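Local structure of CELL division control protein 6 (Pyrobaculum aerophilum, 1FNN) at residues Ala2-Asp6 and Ala251-Gln255; Leu210-Tyr215 and Arg259-Ala263; Val298-Lys302 and Leu373-Glu377. The protein probably acts in the control of DNA replication as an ATP-binding AAA+ ATPase of the Cdc6/Cdc18 family, and binds ADP and magnesium. All coordinates share one frame; numbering follows the deposited sequence.

Contact 1. Residues Ala2-Asp6 and Ala251-Gln255; sequences AIVVD and AYAAQ
The flat carboxamide of Q255 has A2 on one face, where CB lies 3.5 Å from OE1. The methyl V4 CG2 stands on the opposite side of the amide plane. OE1 accepts from two successive backbone N-H groups. V4 N gives the straighter bond, 3.0 Å to Q255 OE1 with an angle of 164° at the hydrogen, and it approaches nearly in line with the C=O bond. I3 N is at 2.8 Å from the same OE1, but its angle of 126° makes that bond weak. At the nitrogen end, one water accepts from Q255 NE2 at 3.0 Å and donates to V4 O at 2.9 Å. The oxygen directly, and the nitrogen through water, are tied to the tail, which would fix the rotation of the amide. CG of Q255 is anti to the backbone N (chi1 180°), and the chain runs out extended from the helix.

Helix 240-256 belongs to the lid of the AAA+ module, and the N-terminal tail packs against it. Backbone bonds from I3 to A211, and from V5 and D6 to G209, tie the tail also to helix 195-209 and the loop after it. Beside the amide the packing is apolar. A251 CB meets two methyls, I3 CG2 at 3.7 Å and V4 CG2 at 3.6 Å. I3 CD1 reaches further along the helix and rests 3.5 Å from A254 CB.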
loop_
_atom_site.group_PDB
_atom_site.type_symbol
_atom_site.label_atom_id
_atom_site.label_comp_id
_atom_site.label_asym_id
_atom_site.label_seq_id
_atom_site.Cartn_x
_atom_site.Cartn_y
_atom_site.Cartn_z
ATOM N N ALA A 2 5.881 -26.404 7.748
ATOM C CA ALA A 2 5.227 -25.345 6.933
ATOM C C ALA A 2 6.019 -24.045 6.940
ATOM O O ALA A 2 6.609 -23.635 7.956
ATOM C CB ALA A 2 3.803 -25.106 7.430
ATOM N N ILE A 3 5.935 -23.315 5.823
ATOM C CA ILE A 3 6.543 -21.983 5.783
ATOM C C ILE A 3 5.673 -20.941 6.501
ATOM O O ILE A 3 6.180 -20.090 7.235
ATOM C CB ILE A 3 6.684 -21.590 4.280
ATOM C CG1 ILE A 3 7.746 -22.533 3.681
ATOM C CG2 ILE A 3 7.054 -20.107 4.218
ATOM C CD1 ILE A 3 8.073 -22.281 2.218
ATOM N N VAL A 4 4.412 -20.962 6.137
ATOM C CA VAL A 4 3.402 -20.074 6.716
ATOM C C VAL A 4 2.985 -20.627 8.102
ATOM O O VAL A 4 2.460 -21.741 8.160
ATOM C CB VAL A 4 2.194 -19.991 5.800
ATOM C CG1 VAL A 4 1.097 -19.108 6.387
ATOM C CG2 VAL A 4 2.575 -19.356 4.434
ATOM N N VAL A 5 3.418 -19.979 9.167
ATOM C CA VAL A 5 3.065 -20.475 10.507
ATOM C C VAL A 5 1.882 -19.699 11.067
ATOM O O VAL A 5 1.142 -20.266 11.879
ATOM C CB VAL A 5 4.262 -20.355 11.459
ATOM C CG1 VAL A 5 3.824 -20.659 12.885
ATOM C CG2 VAL A 5 5.334 -21.342 10.986
ATOM N N ASP A 6 1.778 -18.404 10.767
ATOM C CA ASP A 6 0.565 -17.684 11.188
ATOM C C ASP A 6 0.006 -16.886 10.047
ATOM O O ASP A 6 0.416 -15.728 9.952
ATOM C CB ASP A 6 0.917 -16.816 12.404
ATOM C CG ASP A 6 -0.258 -16.098 13.031
ATOM O OD1 ASP A 6 -1.385 -16.277 12.538
ATOM O OD2 ASP A 6 -0.036 -15.361 14.009
ATOM N N ALA A 251 5.177 -17.211 -0.100
ATOM C CA ALA A 251 5.338 -18.244 0.953
ATOM C C ALA A 251 4.442 -19.432 0.656
ATOM O O ALA A 251 4.897 -20.583 0.776
ATOM C CB ALA A 251 5.007 -17.684 2.341
ATOM N N TYR A 252 3.214 -19.177 0.242
ATOM C CA TYR A 252 2.288 -20.260 -0.016
ATOM C C TYR A 252 2.689 -21.035 -1.266
ATOM O O TYR A 252 2.600 -22.266 -1.264
ATOM C CB TYR A 252 0.825 -19.804 -0.134
ATOM C CG TYR A 252 -0.135 -20.914 -0.442
ATOM C CD1 TYR A 252 -0.512 -21.811 0.571
ATOM C CD2 TYR A 252 -0.664 -21.089 -1.715
ATOM C CE1 TYR A 252 -1.398 -22.854 0.316
ATOM C CE2 TYR A 252 -1.543 -22.117 -1.991
ATOM C CZ TYR A 252 -1.901 -22.990 -0.961
ATOM O OH TYR A 252 -2.778 -24.006 -1.250
ATOM N N ALA A 253 3.025 -20.313 -2.350
ATOM C CA ALA A 253 3.556 -21.020 -3.529
ATOM C C ALA A 253 4.700 -21.904 -3.105
ATOM O O ALA A 253 4.726 -23.101 -3.431
ATOM C CB ALA A 253 3.964 -19.970 -4.595
ATOM N N ALA A 254 5.721 -21.436 -2.374
ATOM C CA ALA A 254 6.815 -22.309 -1.987
ATOM C C ALA A 254 6.328 -23.543 -1.222
ATOM O O ALA A 254 6.626 -24.719 -1.510
ATOM C CB ALA A 254 7.819 -21.493 -1.186
ATOM N N GLN A 255 5.528 -23.303 -0.174
ATOM C CA GLN A 255 4.996 -24.368 0.659
ATOM C C GLN A 255 4.225 -25.409 -0.144
ATOM O O GLN A 255 4.440 -26.613 0.015
ATOM C CB GLN A 255 4.055 -23.774 1.713
ATOM C CG GLN A 255 3.423 -24.814 2.648
ATOM C CD GLN A 255 2.743 -24.029 3.777
ATOM O OE1 GLN A 255 3.446 -23.274 4.458
ATOM N NE2 GLN A 255 1.444 -24.252 3.903
HETATM O O HOH W 1 0.652 -23.433 6.684
#

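Contact 2. Residues Leu210-Tyr215 and Arg259-Ala263; sequences LAEGSY and RKHIA
I262 donates its backbone N-H to S214 O at 2.9 Å, with an angle of 153° at the hydrogen. The donor is tilted 31° from the carbonyl plane. This bond joins two loops of the AAA+ lid domain. One is a type II beta turn from A211 to S214, after helix 195-209. The other links helix 240-256 to helix 264-274.

The side chain of I262 carries the apolar part. Its CB lies beside the bonded amide, loosely against S214 O. CG1 comes nearer to that oxygen, at 3.6 Å. CD1, the tip, meets two residues of the first loop. It is 4.2 Å from Y215 CB and also 4.2 Å from L210 CD1, where the two side chains cross at about a right angle. Further out, I262 touches S250 of helix 240-256 and I219 of helix 217-227. L210 leans on L247, A251 and I3. The buried I262 side chain thus joins the two loops to helices 217-227 and 240-256 inside the lid.

The edge towards solvent is polar. H261 ND1 is 2.9 Å from G213 O, which lies oblique to the imidazole ring. The backbones also meet through CA-H...O contacts. S214 CA is 3.4 Å from K260 O, and H261 CA is 3.5 Å from S214 O. S214 O is thus used by both H261 and I262. D266 grips both ends of segment 259-263, by a salt bridge to R259 and a hydrogen bond from A263 N.

The turn is closed twice at A211 O, which accepts from S214 N and from the S214 hydroxyl. With chi1 at 65°, S214 OG is turned back over its own turn and donates to A211 O at 2.6 Å, in the carbonyl plane and on a lone pair.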
loop_
_atom_site.group_PDB
_atom_site.type_symbol
_atom_site.label_atom_id
_atom_site.label_comp_id
_atom_site.label_asym_id
_atom_site.label_seq_id
_atom_site.Cartn_x
_atom_site.Cartn_y
_atom_site.Cartn_z
ATOM N N LEU A 210 5.921 -16.274 9.347
ATOM C CA LEU A 210 6.528 -17.370 8.593
ATOM C C LEU A 210 7.482 -18.183 9.443
ATOM O O LEU A 210 8.031 -17.608 10.386
ATOM C CB LEU A 210 7.384 -16.827 7.383
ATOM C CG LEU A 210 6.531 -15.964 6.434
ATOM C CD1 LEU A 210 7.379 -15.400 5.266
ATOM C CD2 LEU A 210 5.358 -16.765 5.905
ATOM N N ALA A 211 7.809 -19.419 9.012
ATOM C CA ALA A 211 8.813 -20.123 9.860
ATOM C C ALA A 211 10.202 -19.516 9.800
ATOM O O ALA A 211 10.726 -19.037 8.781
ATOM C CB ALA A 211 8.879 -21.598 9.522
ATOM N N GLU A 212 10.924 -19.633 10.926
ATOM C CA GLU A 212 12.302 -19.181 11.013
ATOM C C GLU A 212 13.156 -19.991 10.024
ATOM O O GLU A 212 12.850 -21.151 9.716
ATOM C CB GLU A 212 12.822 -19.339 12.437
ATOM C CG GLU A 212 13.839 -18.300 12.862
ATOM C CD GLU A 212 13.916 -18.097 14.362
ATOM O OE1 GLU A 212 13.338 -18.917 15.115
ATOM O OE2 GLU A 212 14.555 -17.114 14.804
ATOM N N GLY A 213 13.942 -19.256 9.234
ATOM C CA GLY A 213 14.738 -19.785 8.165
ATOM C C GLY A 213 14.053 -20.052 6.847
ATOM O O GLY A 213 14.730 -20.497 5.906
ATOM N N SER A 214 12.767 -19.753 6.680
ATOM C CA SER A 214 12.077 -20.036 5.445
ATOM C C SER A 214 12.185 -18.887 4.430
ATOM O O SER A 214 11.558 -18.968 3.377
ATOM C CB SER A 214 10.617 -20.411 5.747
ATOM O OG SER A 214 9.929 -19.292 6.302
ATOM N N TYR A 215 12.768 -17.767 4.809
ATOM C CA TYR A 215 12.790 -16.593 3.956
ATOM C C TYR A 215 14.152 -15.978 4.155
ATOM O O TYR A 215 14.713 -16.042 5.253
ATOM C CB TYR A 215 11.639 -15.577 4.210
ATOM C CG TYR A 215 11.741 -15.163 5.667
ATOM C CD1 TYR A 215 12.509 -14.074 6.026
ATOM C CD2 TYR A 215 11.059 -15.907 6.639
ATOM C CE1 TYR A 215 12.614 -13.704 7.344
ATOM C CE2 TYR A 215 11.168 -15.523 7.972
ATOM C CZ TYR A 215 11.935 -14.440 8.304
ATOM O OH TYR A 215 12.050 -14.050 9.613
ATOM N N ARG A 259 8.415 -27.020 -0.792
ATOM C CA ARG A 259 9.732 -26.480 -0.444
ATOM C C ARG A 259 9.741 -25.894 0.946
ATOM O O ARG A 259 8.677 -25.550 1.431
ATOM C CB ARG A 259 10.172 -25.501 -1.562
ATOM C CG ARG A 259 10.418 -26.339 -2.829
ATOM C CD ARG A 259 10.940 -25.591 -4.033
ATOM N NE ARG A 259 9.853 -25.089 -4.878
ATOM C CZ ARG A 259 9.423 -23.821 -4.809
ATOM N NH1 ARG A 259 10.028 -23.024 -3.936
ATOM N NH2 ARG A 259 8.434 -23.447 -5.608
ATOM N N LYS A 260 10.882 -25.685 1.575
ATOM C CA LYS A 260 10.963 -25.134 2.909
ATOM C C LYS A 260 11.363 -23.657 2.906
ATOM O O LYS A 260 11.621 -23.120 3.988
ATOM C CB LYS A 260 12.032 -25.862 3.738
ATOM C CG LYS A 260 11.655 -27.267 4.170
ATOM C CD LYS A 260 12.818 -27.933 4.910
ATOM C CE LYS A 260 12.577 -29.429 5.068
ATOM N NZ LYS A 260 13.836 -30.168 5.386
ATOM N N HIS A 261 11.873 -23.208 1.748
ATOM C CA HIS A 261 12.404 -21.848 1.603
ATOM C C HIS A 261 11.715 -21.132 0.448
ATOM O O HIS A 261 11.260 -21.778 -0.507
ATOM C CB HIS A 261 13.919 -21.824 1.408
ATOM C CG HIS A 261 14.690 -22.577 2.448
ATOM N ND1 HIS A 261 15.337 -21.981 3.505
ATOM C CD2 HIS A 261 14.915 -23.915 2.586
ATOM C CE1 HIS A 261 15.926 -22.906 4.248
ATOM N NE2 HIS A 261 15.683 -24.090 3.709
ATOM N N ILE A 262 11.446 -19.833 0.575
ATOM C CA ILE A 262 10.786 -19.172 -0.569
ATOM C C ILE A 262 11.863 -19.032 -1.697
ATOM O O ILE A 262 12.979 -18.662 -1.309
ATOM C CB ILE A 262 10.251 -17.806 -0.155
ATOM C CG1 ILE A 262 9.133 -18.069 0.922
ATOM C CG2 ILE A 262 9.568 -17.089 -1.311
ATOM C CD1 ILE A 262 8.689 -16.738 1.524
ATOM N N ALA A 263 11.524 -19.364 -2.904
ATOM C CA ALA A 263 12.609 -19.136 -3.950
ATOM C C ALA A 263 12.253 -17.953 -4.814
ATOM O O ALA A 263 11.075 -17.571 -4.976
ATOM C CB ALA A 263 12.658 -20.443 -4.755
#

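Contact 3. Residues Val298-Lys302 and Leu373-Glu377; sequences VRSLK and LDTLE
V298 and L376 meet by their methyls, CG2 to CD2 at 3.7 Å, between two helices of the winged-helix domain. Helices 288-304 and 373-387 run close to antiparallel here, at 156°. The local axes come within 10.5 Å. The other V298 methyl, CG1, lies 3.8 Å from E377 CB. L373 fills the next place: its CD1 is 3.9 Å from L301 CB and also 3.9 Å from K302 CG. The K302 stem and the L373 side chain lie alongside each other, pointing opposite ways, so the lysine stem covers the leucine.

Beside this apolar layer sits a network of charges. The outer half of the K302 chain kinks twice, at its third and fourth torsions, which brings its ammonium between two carboxylates of helix 373-387. K302 NZ makes a salt bridge of 3.2 Å to D374 OD1. A second one goes to E377 OE2, but that oxygen crowds the lysine in the model, so its place is less sure. With K302 replaced by an alanine, the D374 carboxylate would probably lose this positive partner and part of L373 would be uncovered.

The next shell holds these groups in place. I368 touches V298, L301, L373 and L376, and so packs against all four apolar residues. R299 finds its strongest polar partner in E324, through NH1, and also lies against S317 and V321 of helix 311-324. Its inner nitrogen joins the network by a long salt bridge, R299 NE to E377 OE1 at 3.5 Å, with the guanidinium and carboxylate planes 70° apart.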
loop_
_atom_site.group_PDB
_atom_site.type_symbol
_atom_site.label_atom_id
_atom_site.label_comp_id
_atom_site.label_asym_id
_atom_site.label_seq_id
_atom_site.Cartn_x
_atom_site.Cartn_y
_atom_site.Cartn_z
ATOM N N VAL A 298 18.723 -13.014 -17.569
ATOM C CA VAL A 298 17.828 -14.132 -17.471
ATOM C C VAL A 298 18.562 -15.454 -17.309
ATOM O O VAL A 298 18.200 -16.271 -16.419
ATOM C CB VAL A 298 16.843 -14.225 -18.639
ATOM C CG1 VAL A 298 16.083 -15.571 -18.574
ATOM C CG2 VAL A 298 15.854 -13.075 -18.673
ATOM N N ARG A 299 19.582 -15.746 -18.126
ATOM C CA ARG A 299 20.344 -16.988 -17.991
ATOM C C ARG A 299 21.172 -17.110 -16.725
ATOM O O ARG A 299 21.196 -18.198 -16.061
ATOM C CB ARG A 299 21.295 -17.236 -19.216
ATOM C CG ARG A 299 20.444 -17.560 -20.439
ATOM C CD ARG A 299 21.186 -18.293 -21.546
ATOM N NE ARG A 299 20.299 -18.427 -22.714
ATOM C CZ ARG A 299 20.749 -18.750 -23.925
ATOM N NH1 ARG A 299 22.044 -18.967 -24.106
ATOM N NH2 ARG A 299 19.878 -18.849 -24.923
ATOM N N SER A 300 21.787 -16.060 -16.237
ATOM C CA SER A 300 22.541 -16.121 -15.010
ATOM C C SER A 300 21.555 -16.379 -13.810
ATOM O O SER A 300 22.014 -16.989 -12.854
ATOM C CB SER A 300 23.284 -14.852 -14.653
ATOM O OG SER A 300 24.056 -14.395 -15.757
ATOM N N LEU A 301 20.407 -15.749 -13.845
ATOM C CA LEU A 301 19.451 -15.846 -12.721
ATOM C C LEU A 301 18.829 -17.228 -12.674
ATOM O O LEU A 301 18.671 -17.821 -11.599
ATOM C CB LEU A 301 18.361 -14.780 -12.880
ATOM C CG LEU A 301 18.685 -13.360 -12.448
ATOM C CD1 LEU A 301 17.588 -12.417 -12.921
ATOM C CD2 LEU A 301 18.878 -13.257 -10.913
ATOM N N LYS A 302 18.575 -17.864 -13.829
ATOM C CA LYS A 302 18.189 -19.253 -13.909
ATOM C C LYS A 302 19.211 -20.194 -13.294
ATOM O O LYS A 302 18.826 -21.177 -12.656
ATOM C CB LYS A 302 17.916 -19.685 -15.360
ATOM C CG LYS A 302 16.543 -19.278 -15.828
ATOM C CD LYS A 302 16.452 -19.196 -17.335
ATOM C CE LYS A 302 15.213 -19.899 -17.865
ATOM N NZ LYS A 302 15.523 -21.359 -18.039
ATOM N N LEU A 373 10.895 -16.568 -15.282
ATOM C CA LEU A 373 11.999 -16.560 -16.252
ATOM C C LEU A 373 11.854 -17.478 -17.450
ATOM O O LEU A 373 12.344 -17.139 -18.566
ATOM C CB LEU A 373 13.283 -16.882 -15.502
ATOM C CG LEU A 373 13.640 -15.924 -14.369
ATOM C CD1 LEU A 373 14.937 -16.366 -13.728
ATOM C CD2 LEU A 373 13.720 -14.485 -14.887
ATOM N N ASP A 374 11.040 -18.530 -17.355
ATOM C CA ASP A 374 10.910 -19.466 -18.467
ATOM C C ASP A 374 10.146 -18.803 -19.595
ATOM O O ASP A 374 10.638 -18.785 -20.742
ATOM C CB ASP A 374 10.292 -20.831 -18.127
ATOM C CG ASP A 374 11.276 -21.656 -17.332
ATOM O OD1 ASP A 374 12.434 -21.246 -17.130
ATOM O OD2 ASP A 374 10.904 -22.759 -16.885
ATOM N N THR A 375 9.150 -18.007 -19.228
ATOM C CA THR A 375 8.335 -17.340 -20.230
ATOM C C THR A 375 9.024 -16.070 -20.759
ATOM O O THR A 375 8.959 -15.813 -21.971
ATOM C CB THR A 375 6.950 -17.057 -19.635
ATOM O OG1 THR A 375 6.213 -18.310 -19.700
ATOM C CG2 THR A 375 6.164 -16.020 -20.399
ATOM N N LEU A 376 9.788 -15.389 -19.916
ATOM C CA LEU A 376 10.506 -14.200 -20.373
ATOM C C LEU A 376 11.572 -14.635 -21.394
ATOM O O LEU A 376 11.847 -13.970 -22.374
ATOM C CB LEU A 376 11.160 -13.528 -19.158
ATOM C CG LEU A 376 12.004 -12.292 -19.477
ATOM C CD1 LEU A 376 11.203 -11.356 -20.391
ATOM C CD2 LEU A 376 12.466 -11.544 -18.243
ATOM N N GLU A 377 12.355 -15.611 -20.977
ATOM C CA GLU A 377 13.356 -16.280 -21.756
ATOM C C GLU A 377 12.853 -16.740 -23.121
ATOM O O GLU A 377 13.507 -16.382 -24.126
ATOM C CB GLU A 377 13.991 -17.496 -21.047
ATOM C CG GLU A 377 15.168 -17.988 -21.918
ATOM C CD GLU A 377 15.869 -19.189 -21.349
ATOM O OE1 GLU A 377 17.086 -19.362 -21.541
ATOM O OE2 GLU A 377 15.229 -20.019 -20.682
#

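How the contacts relate
Contacts 1 and 2 are neighbours in the AAA+ lid region, with centres 7 Å apart. Their segments alternate along the chain: 2-6, 210-215, 251-255, 259-263. They also touch directly. The I3 and A211 backbones are hydrogen-bonded, and A254 O probably accepts from R259 N. The N-terminal tail is thus built into the lid, although the core AAA+ domain lies between them in sequence. Contact 3 follows later, in the C-terminal winged-helix domain. Its centre is 24 Å from contact 1 and 22 Å from contact 2, and it touches neither. Contacts 1 and 2 tie the tail and loops into the lid, while contact 3 packs two helices within the winged-helix domain.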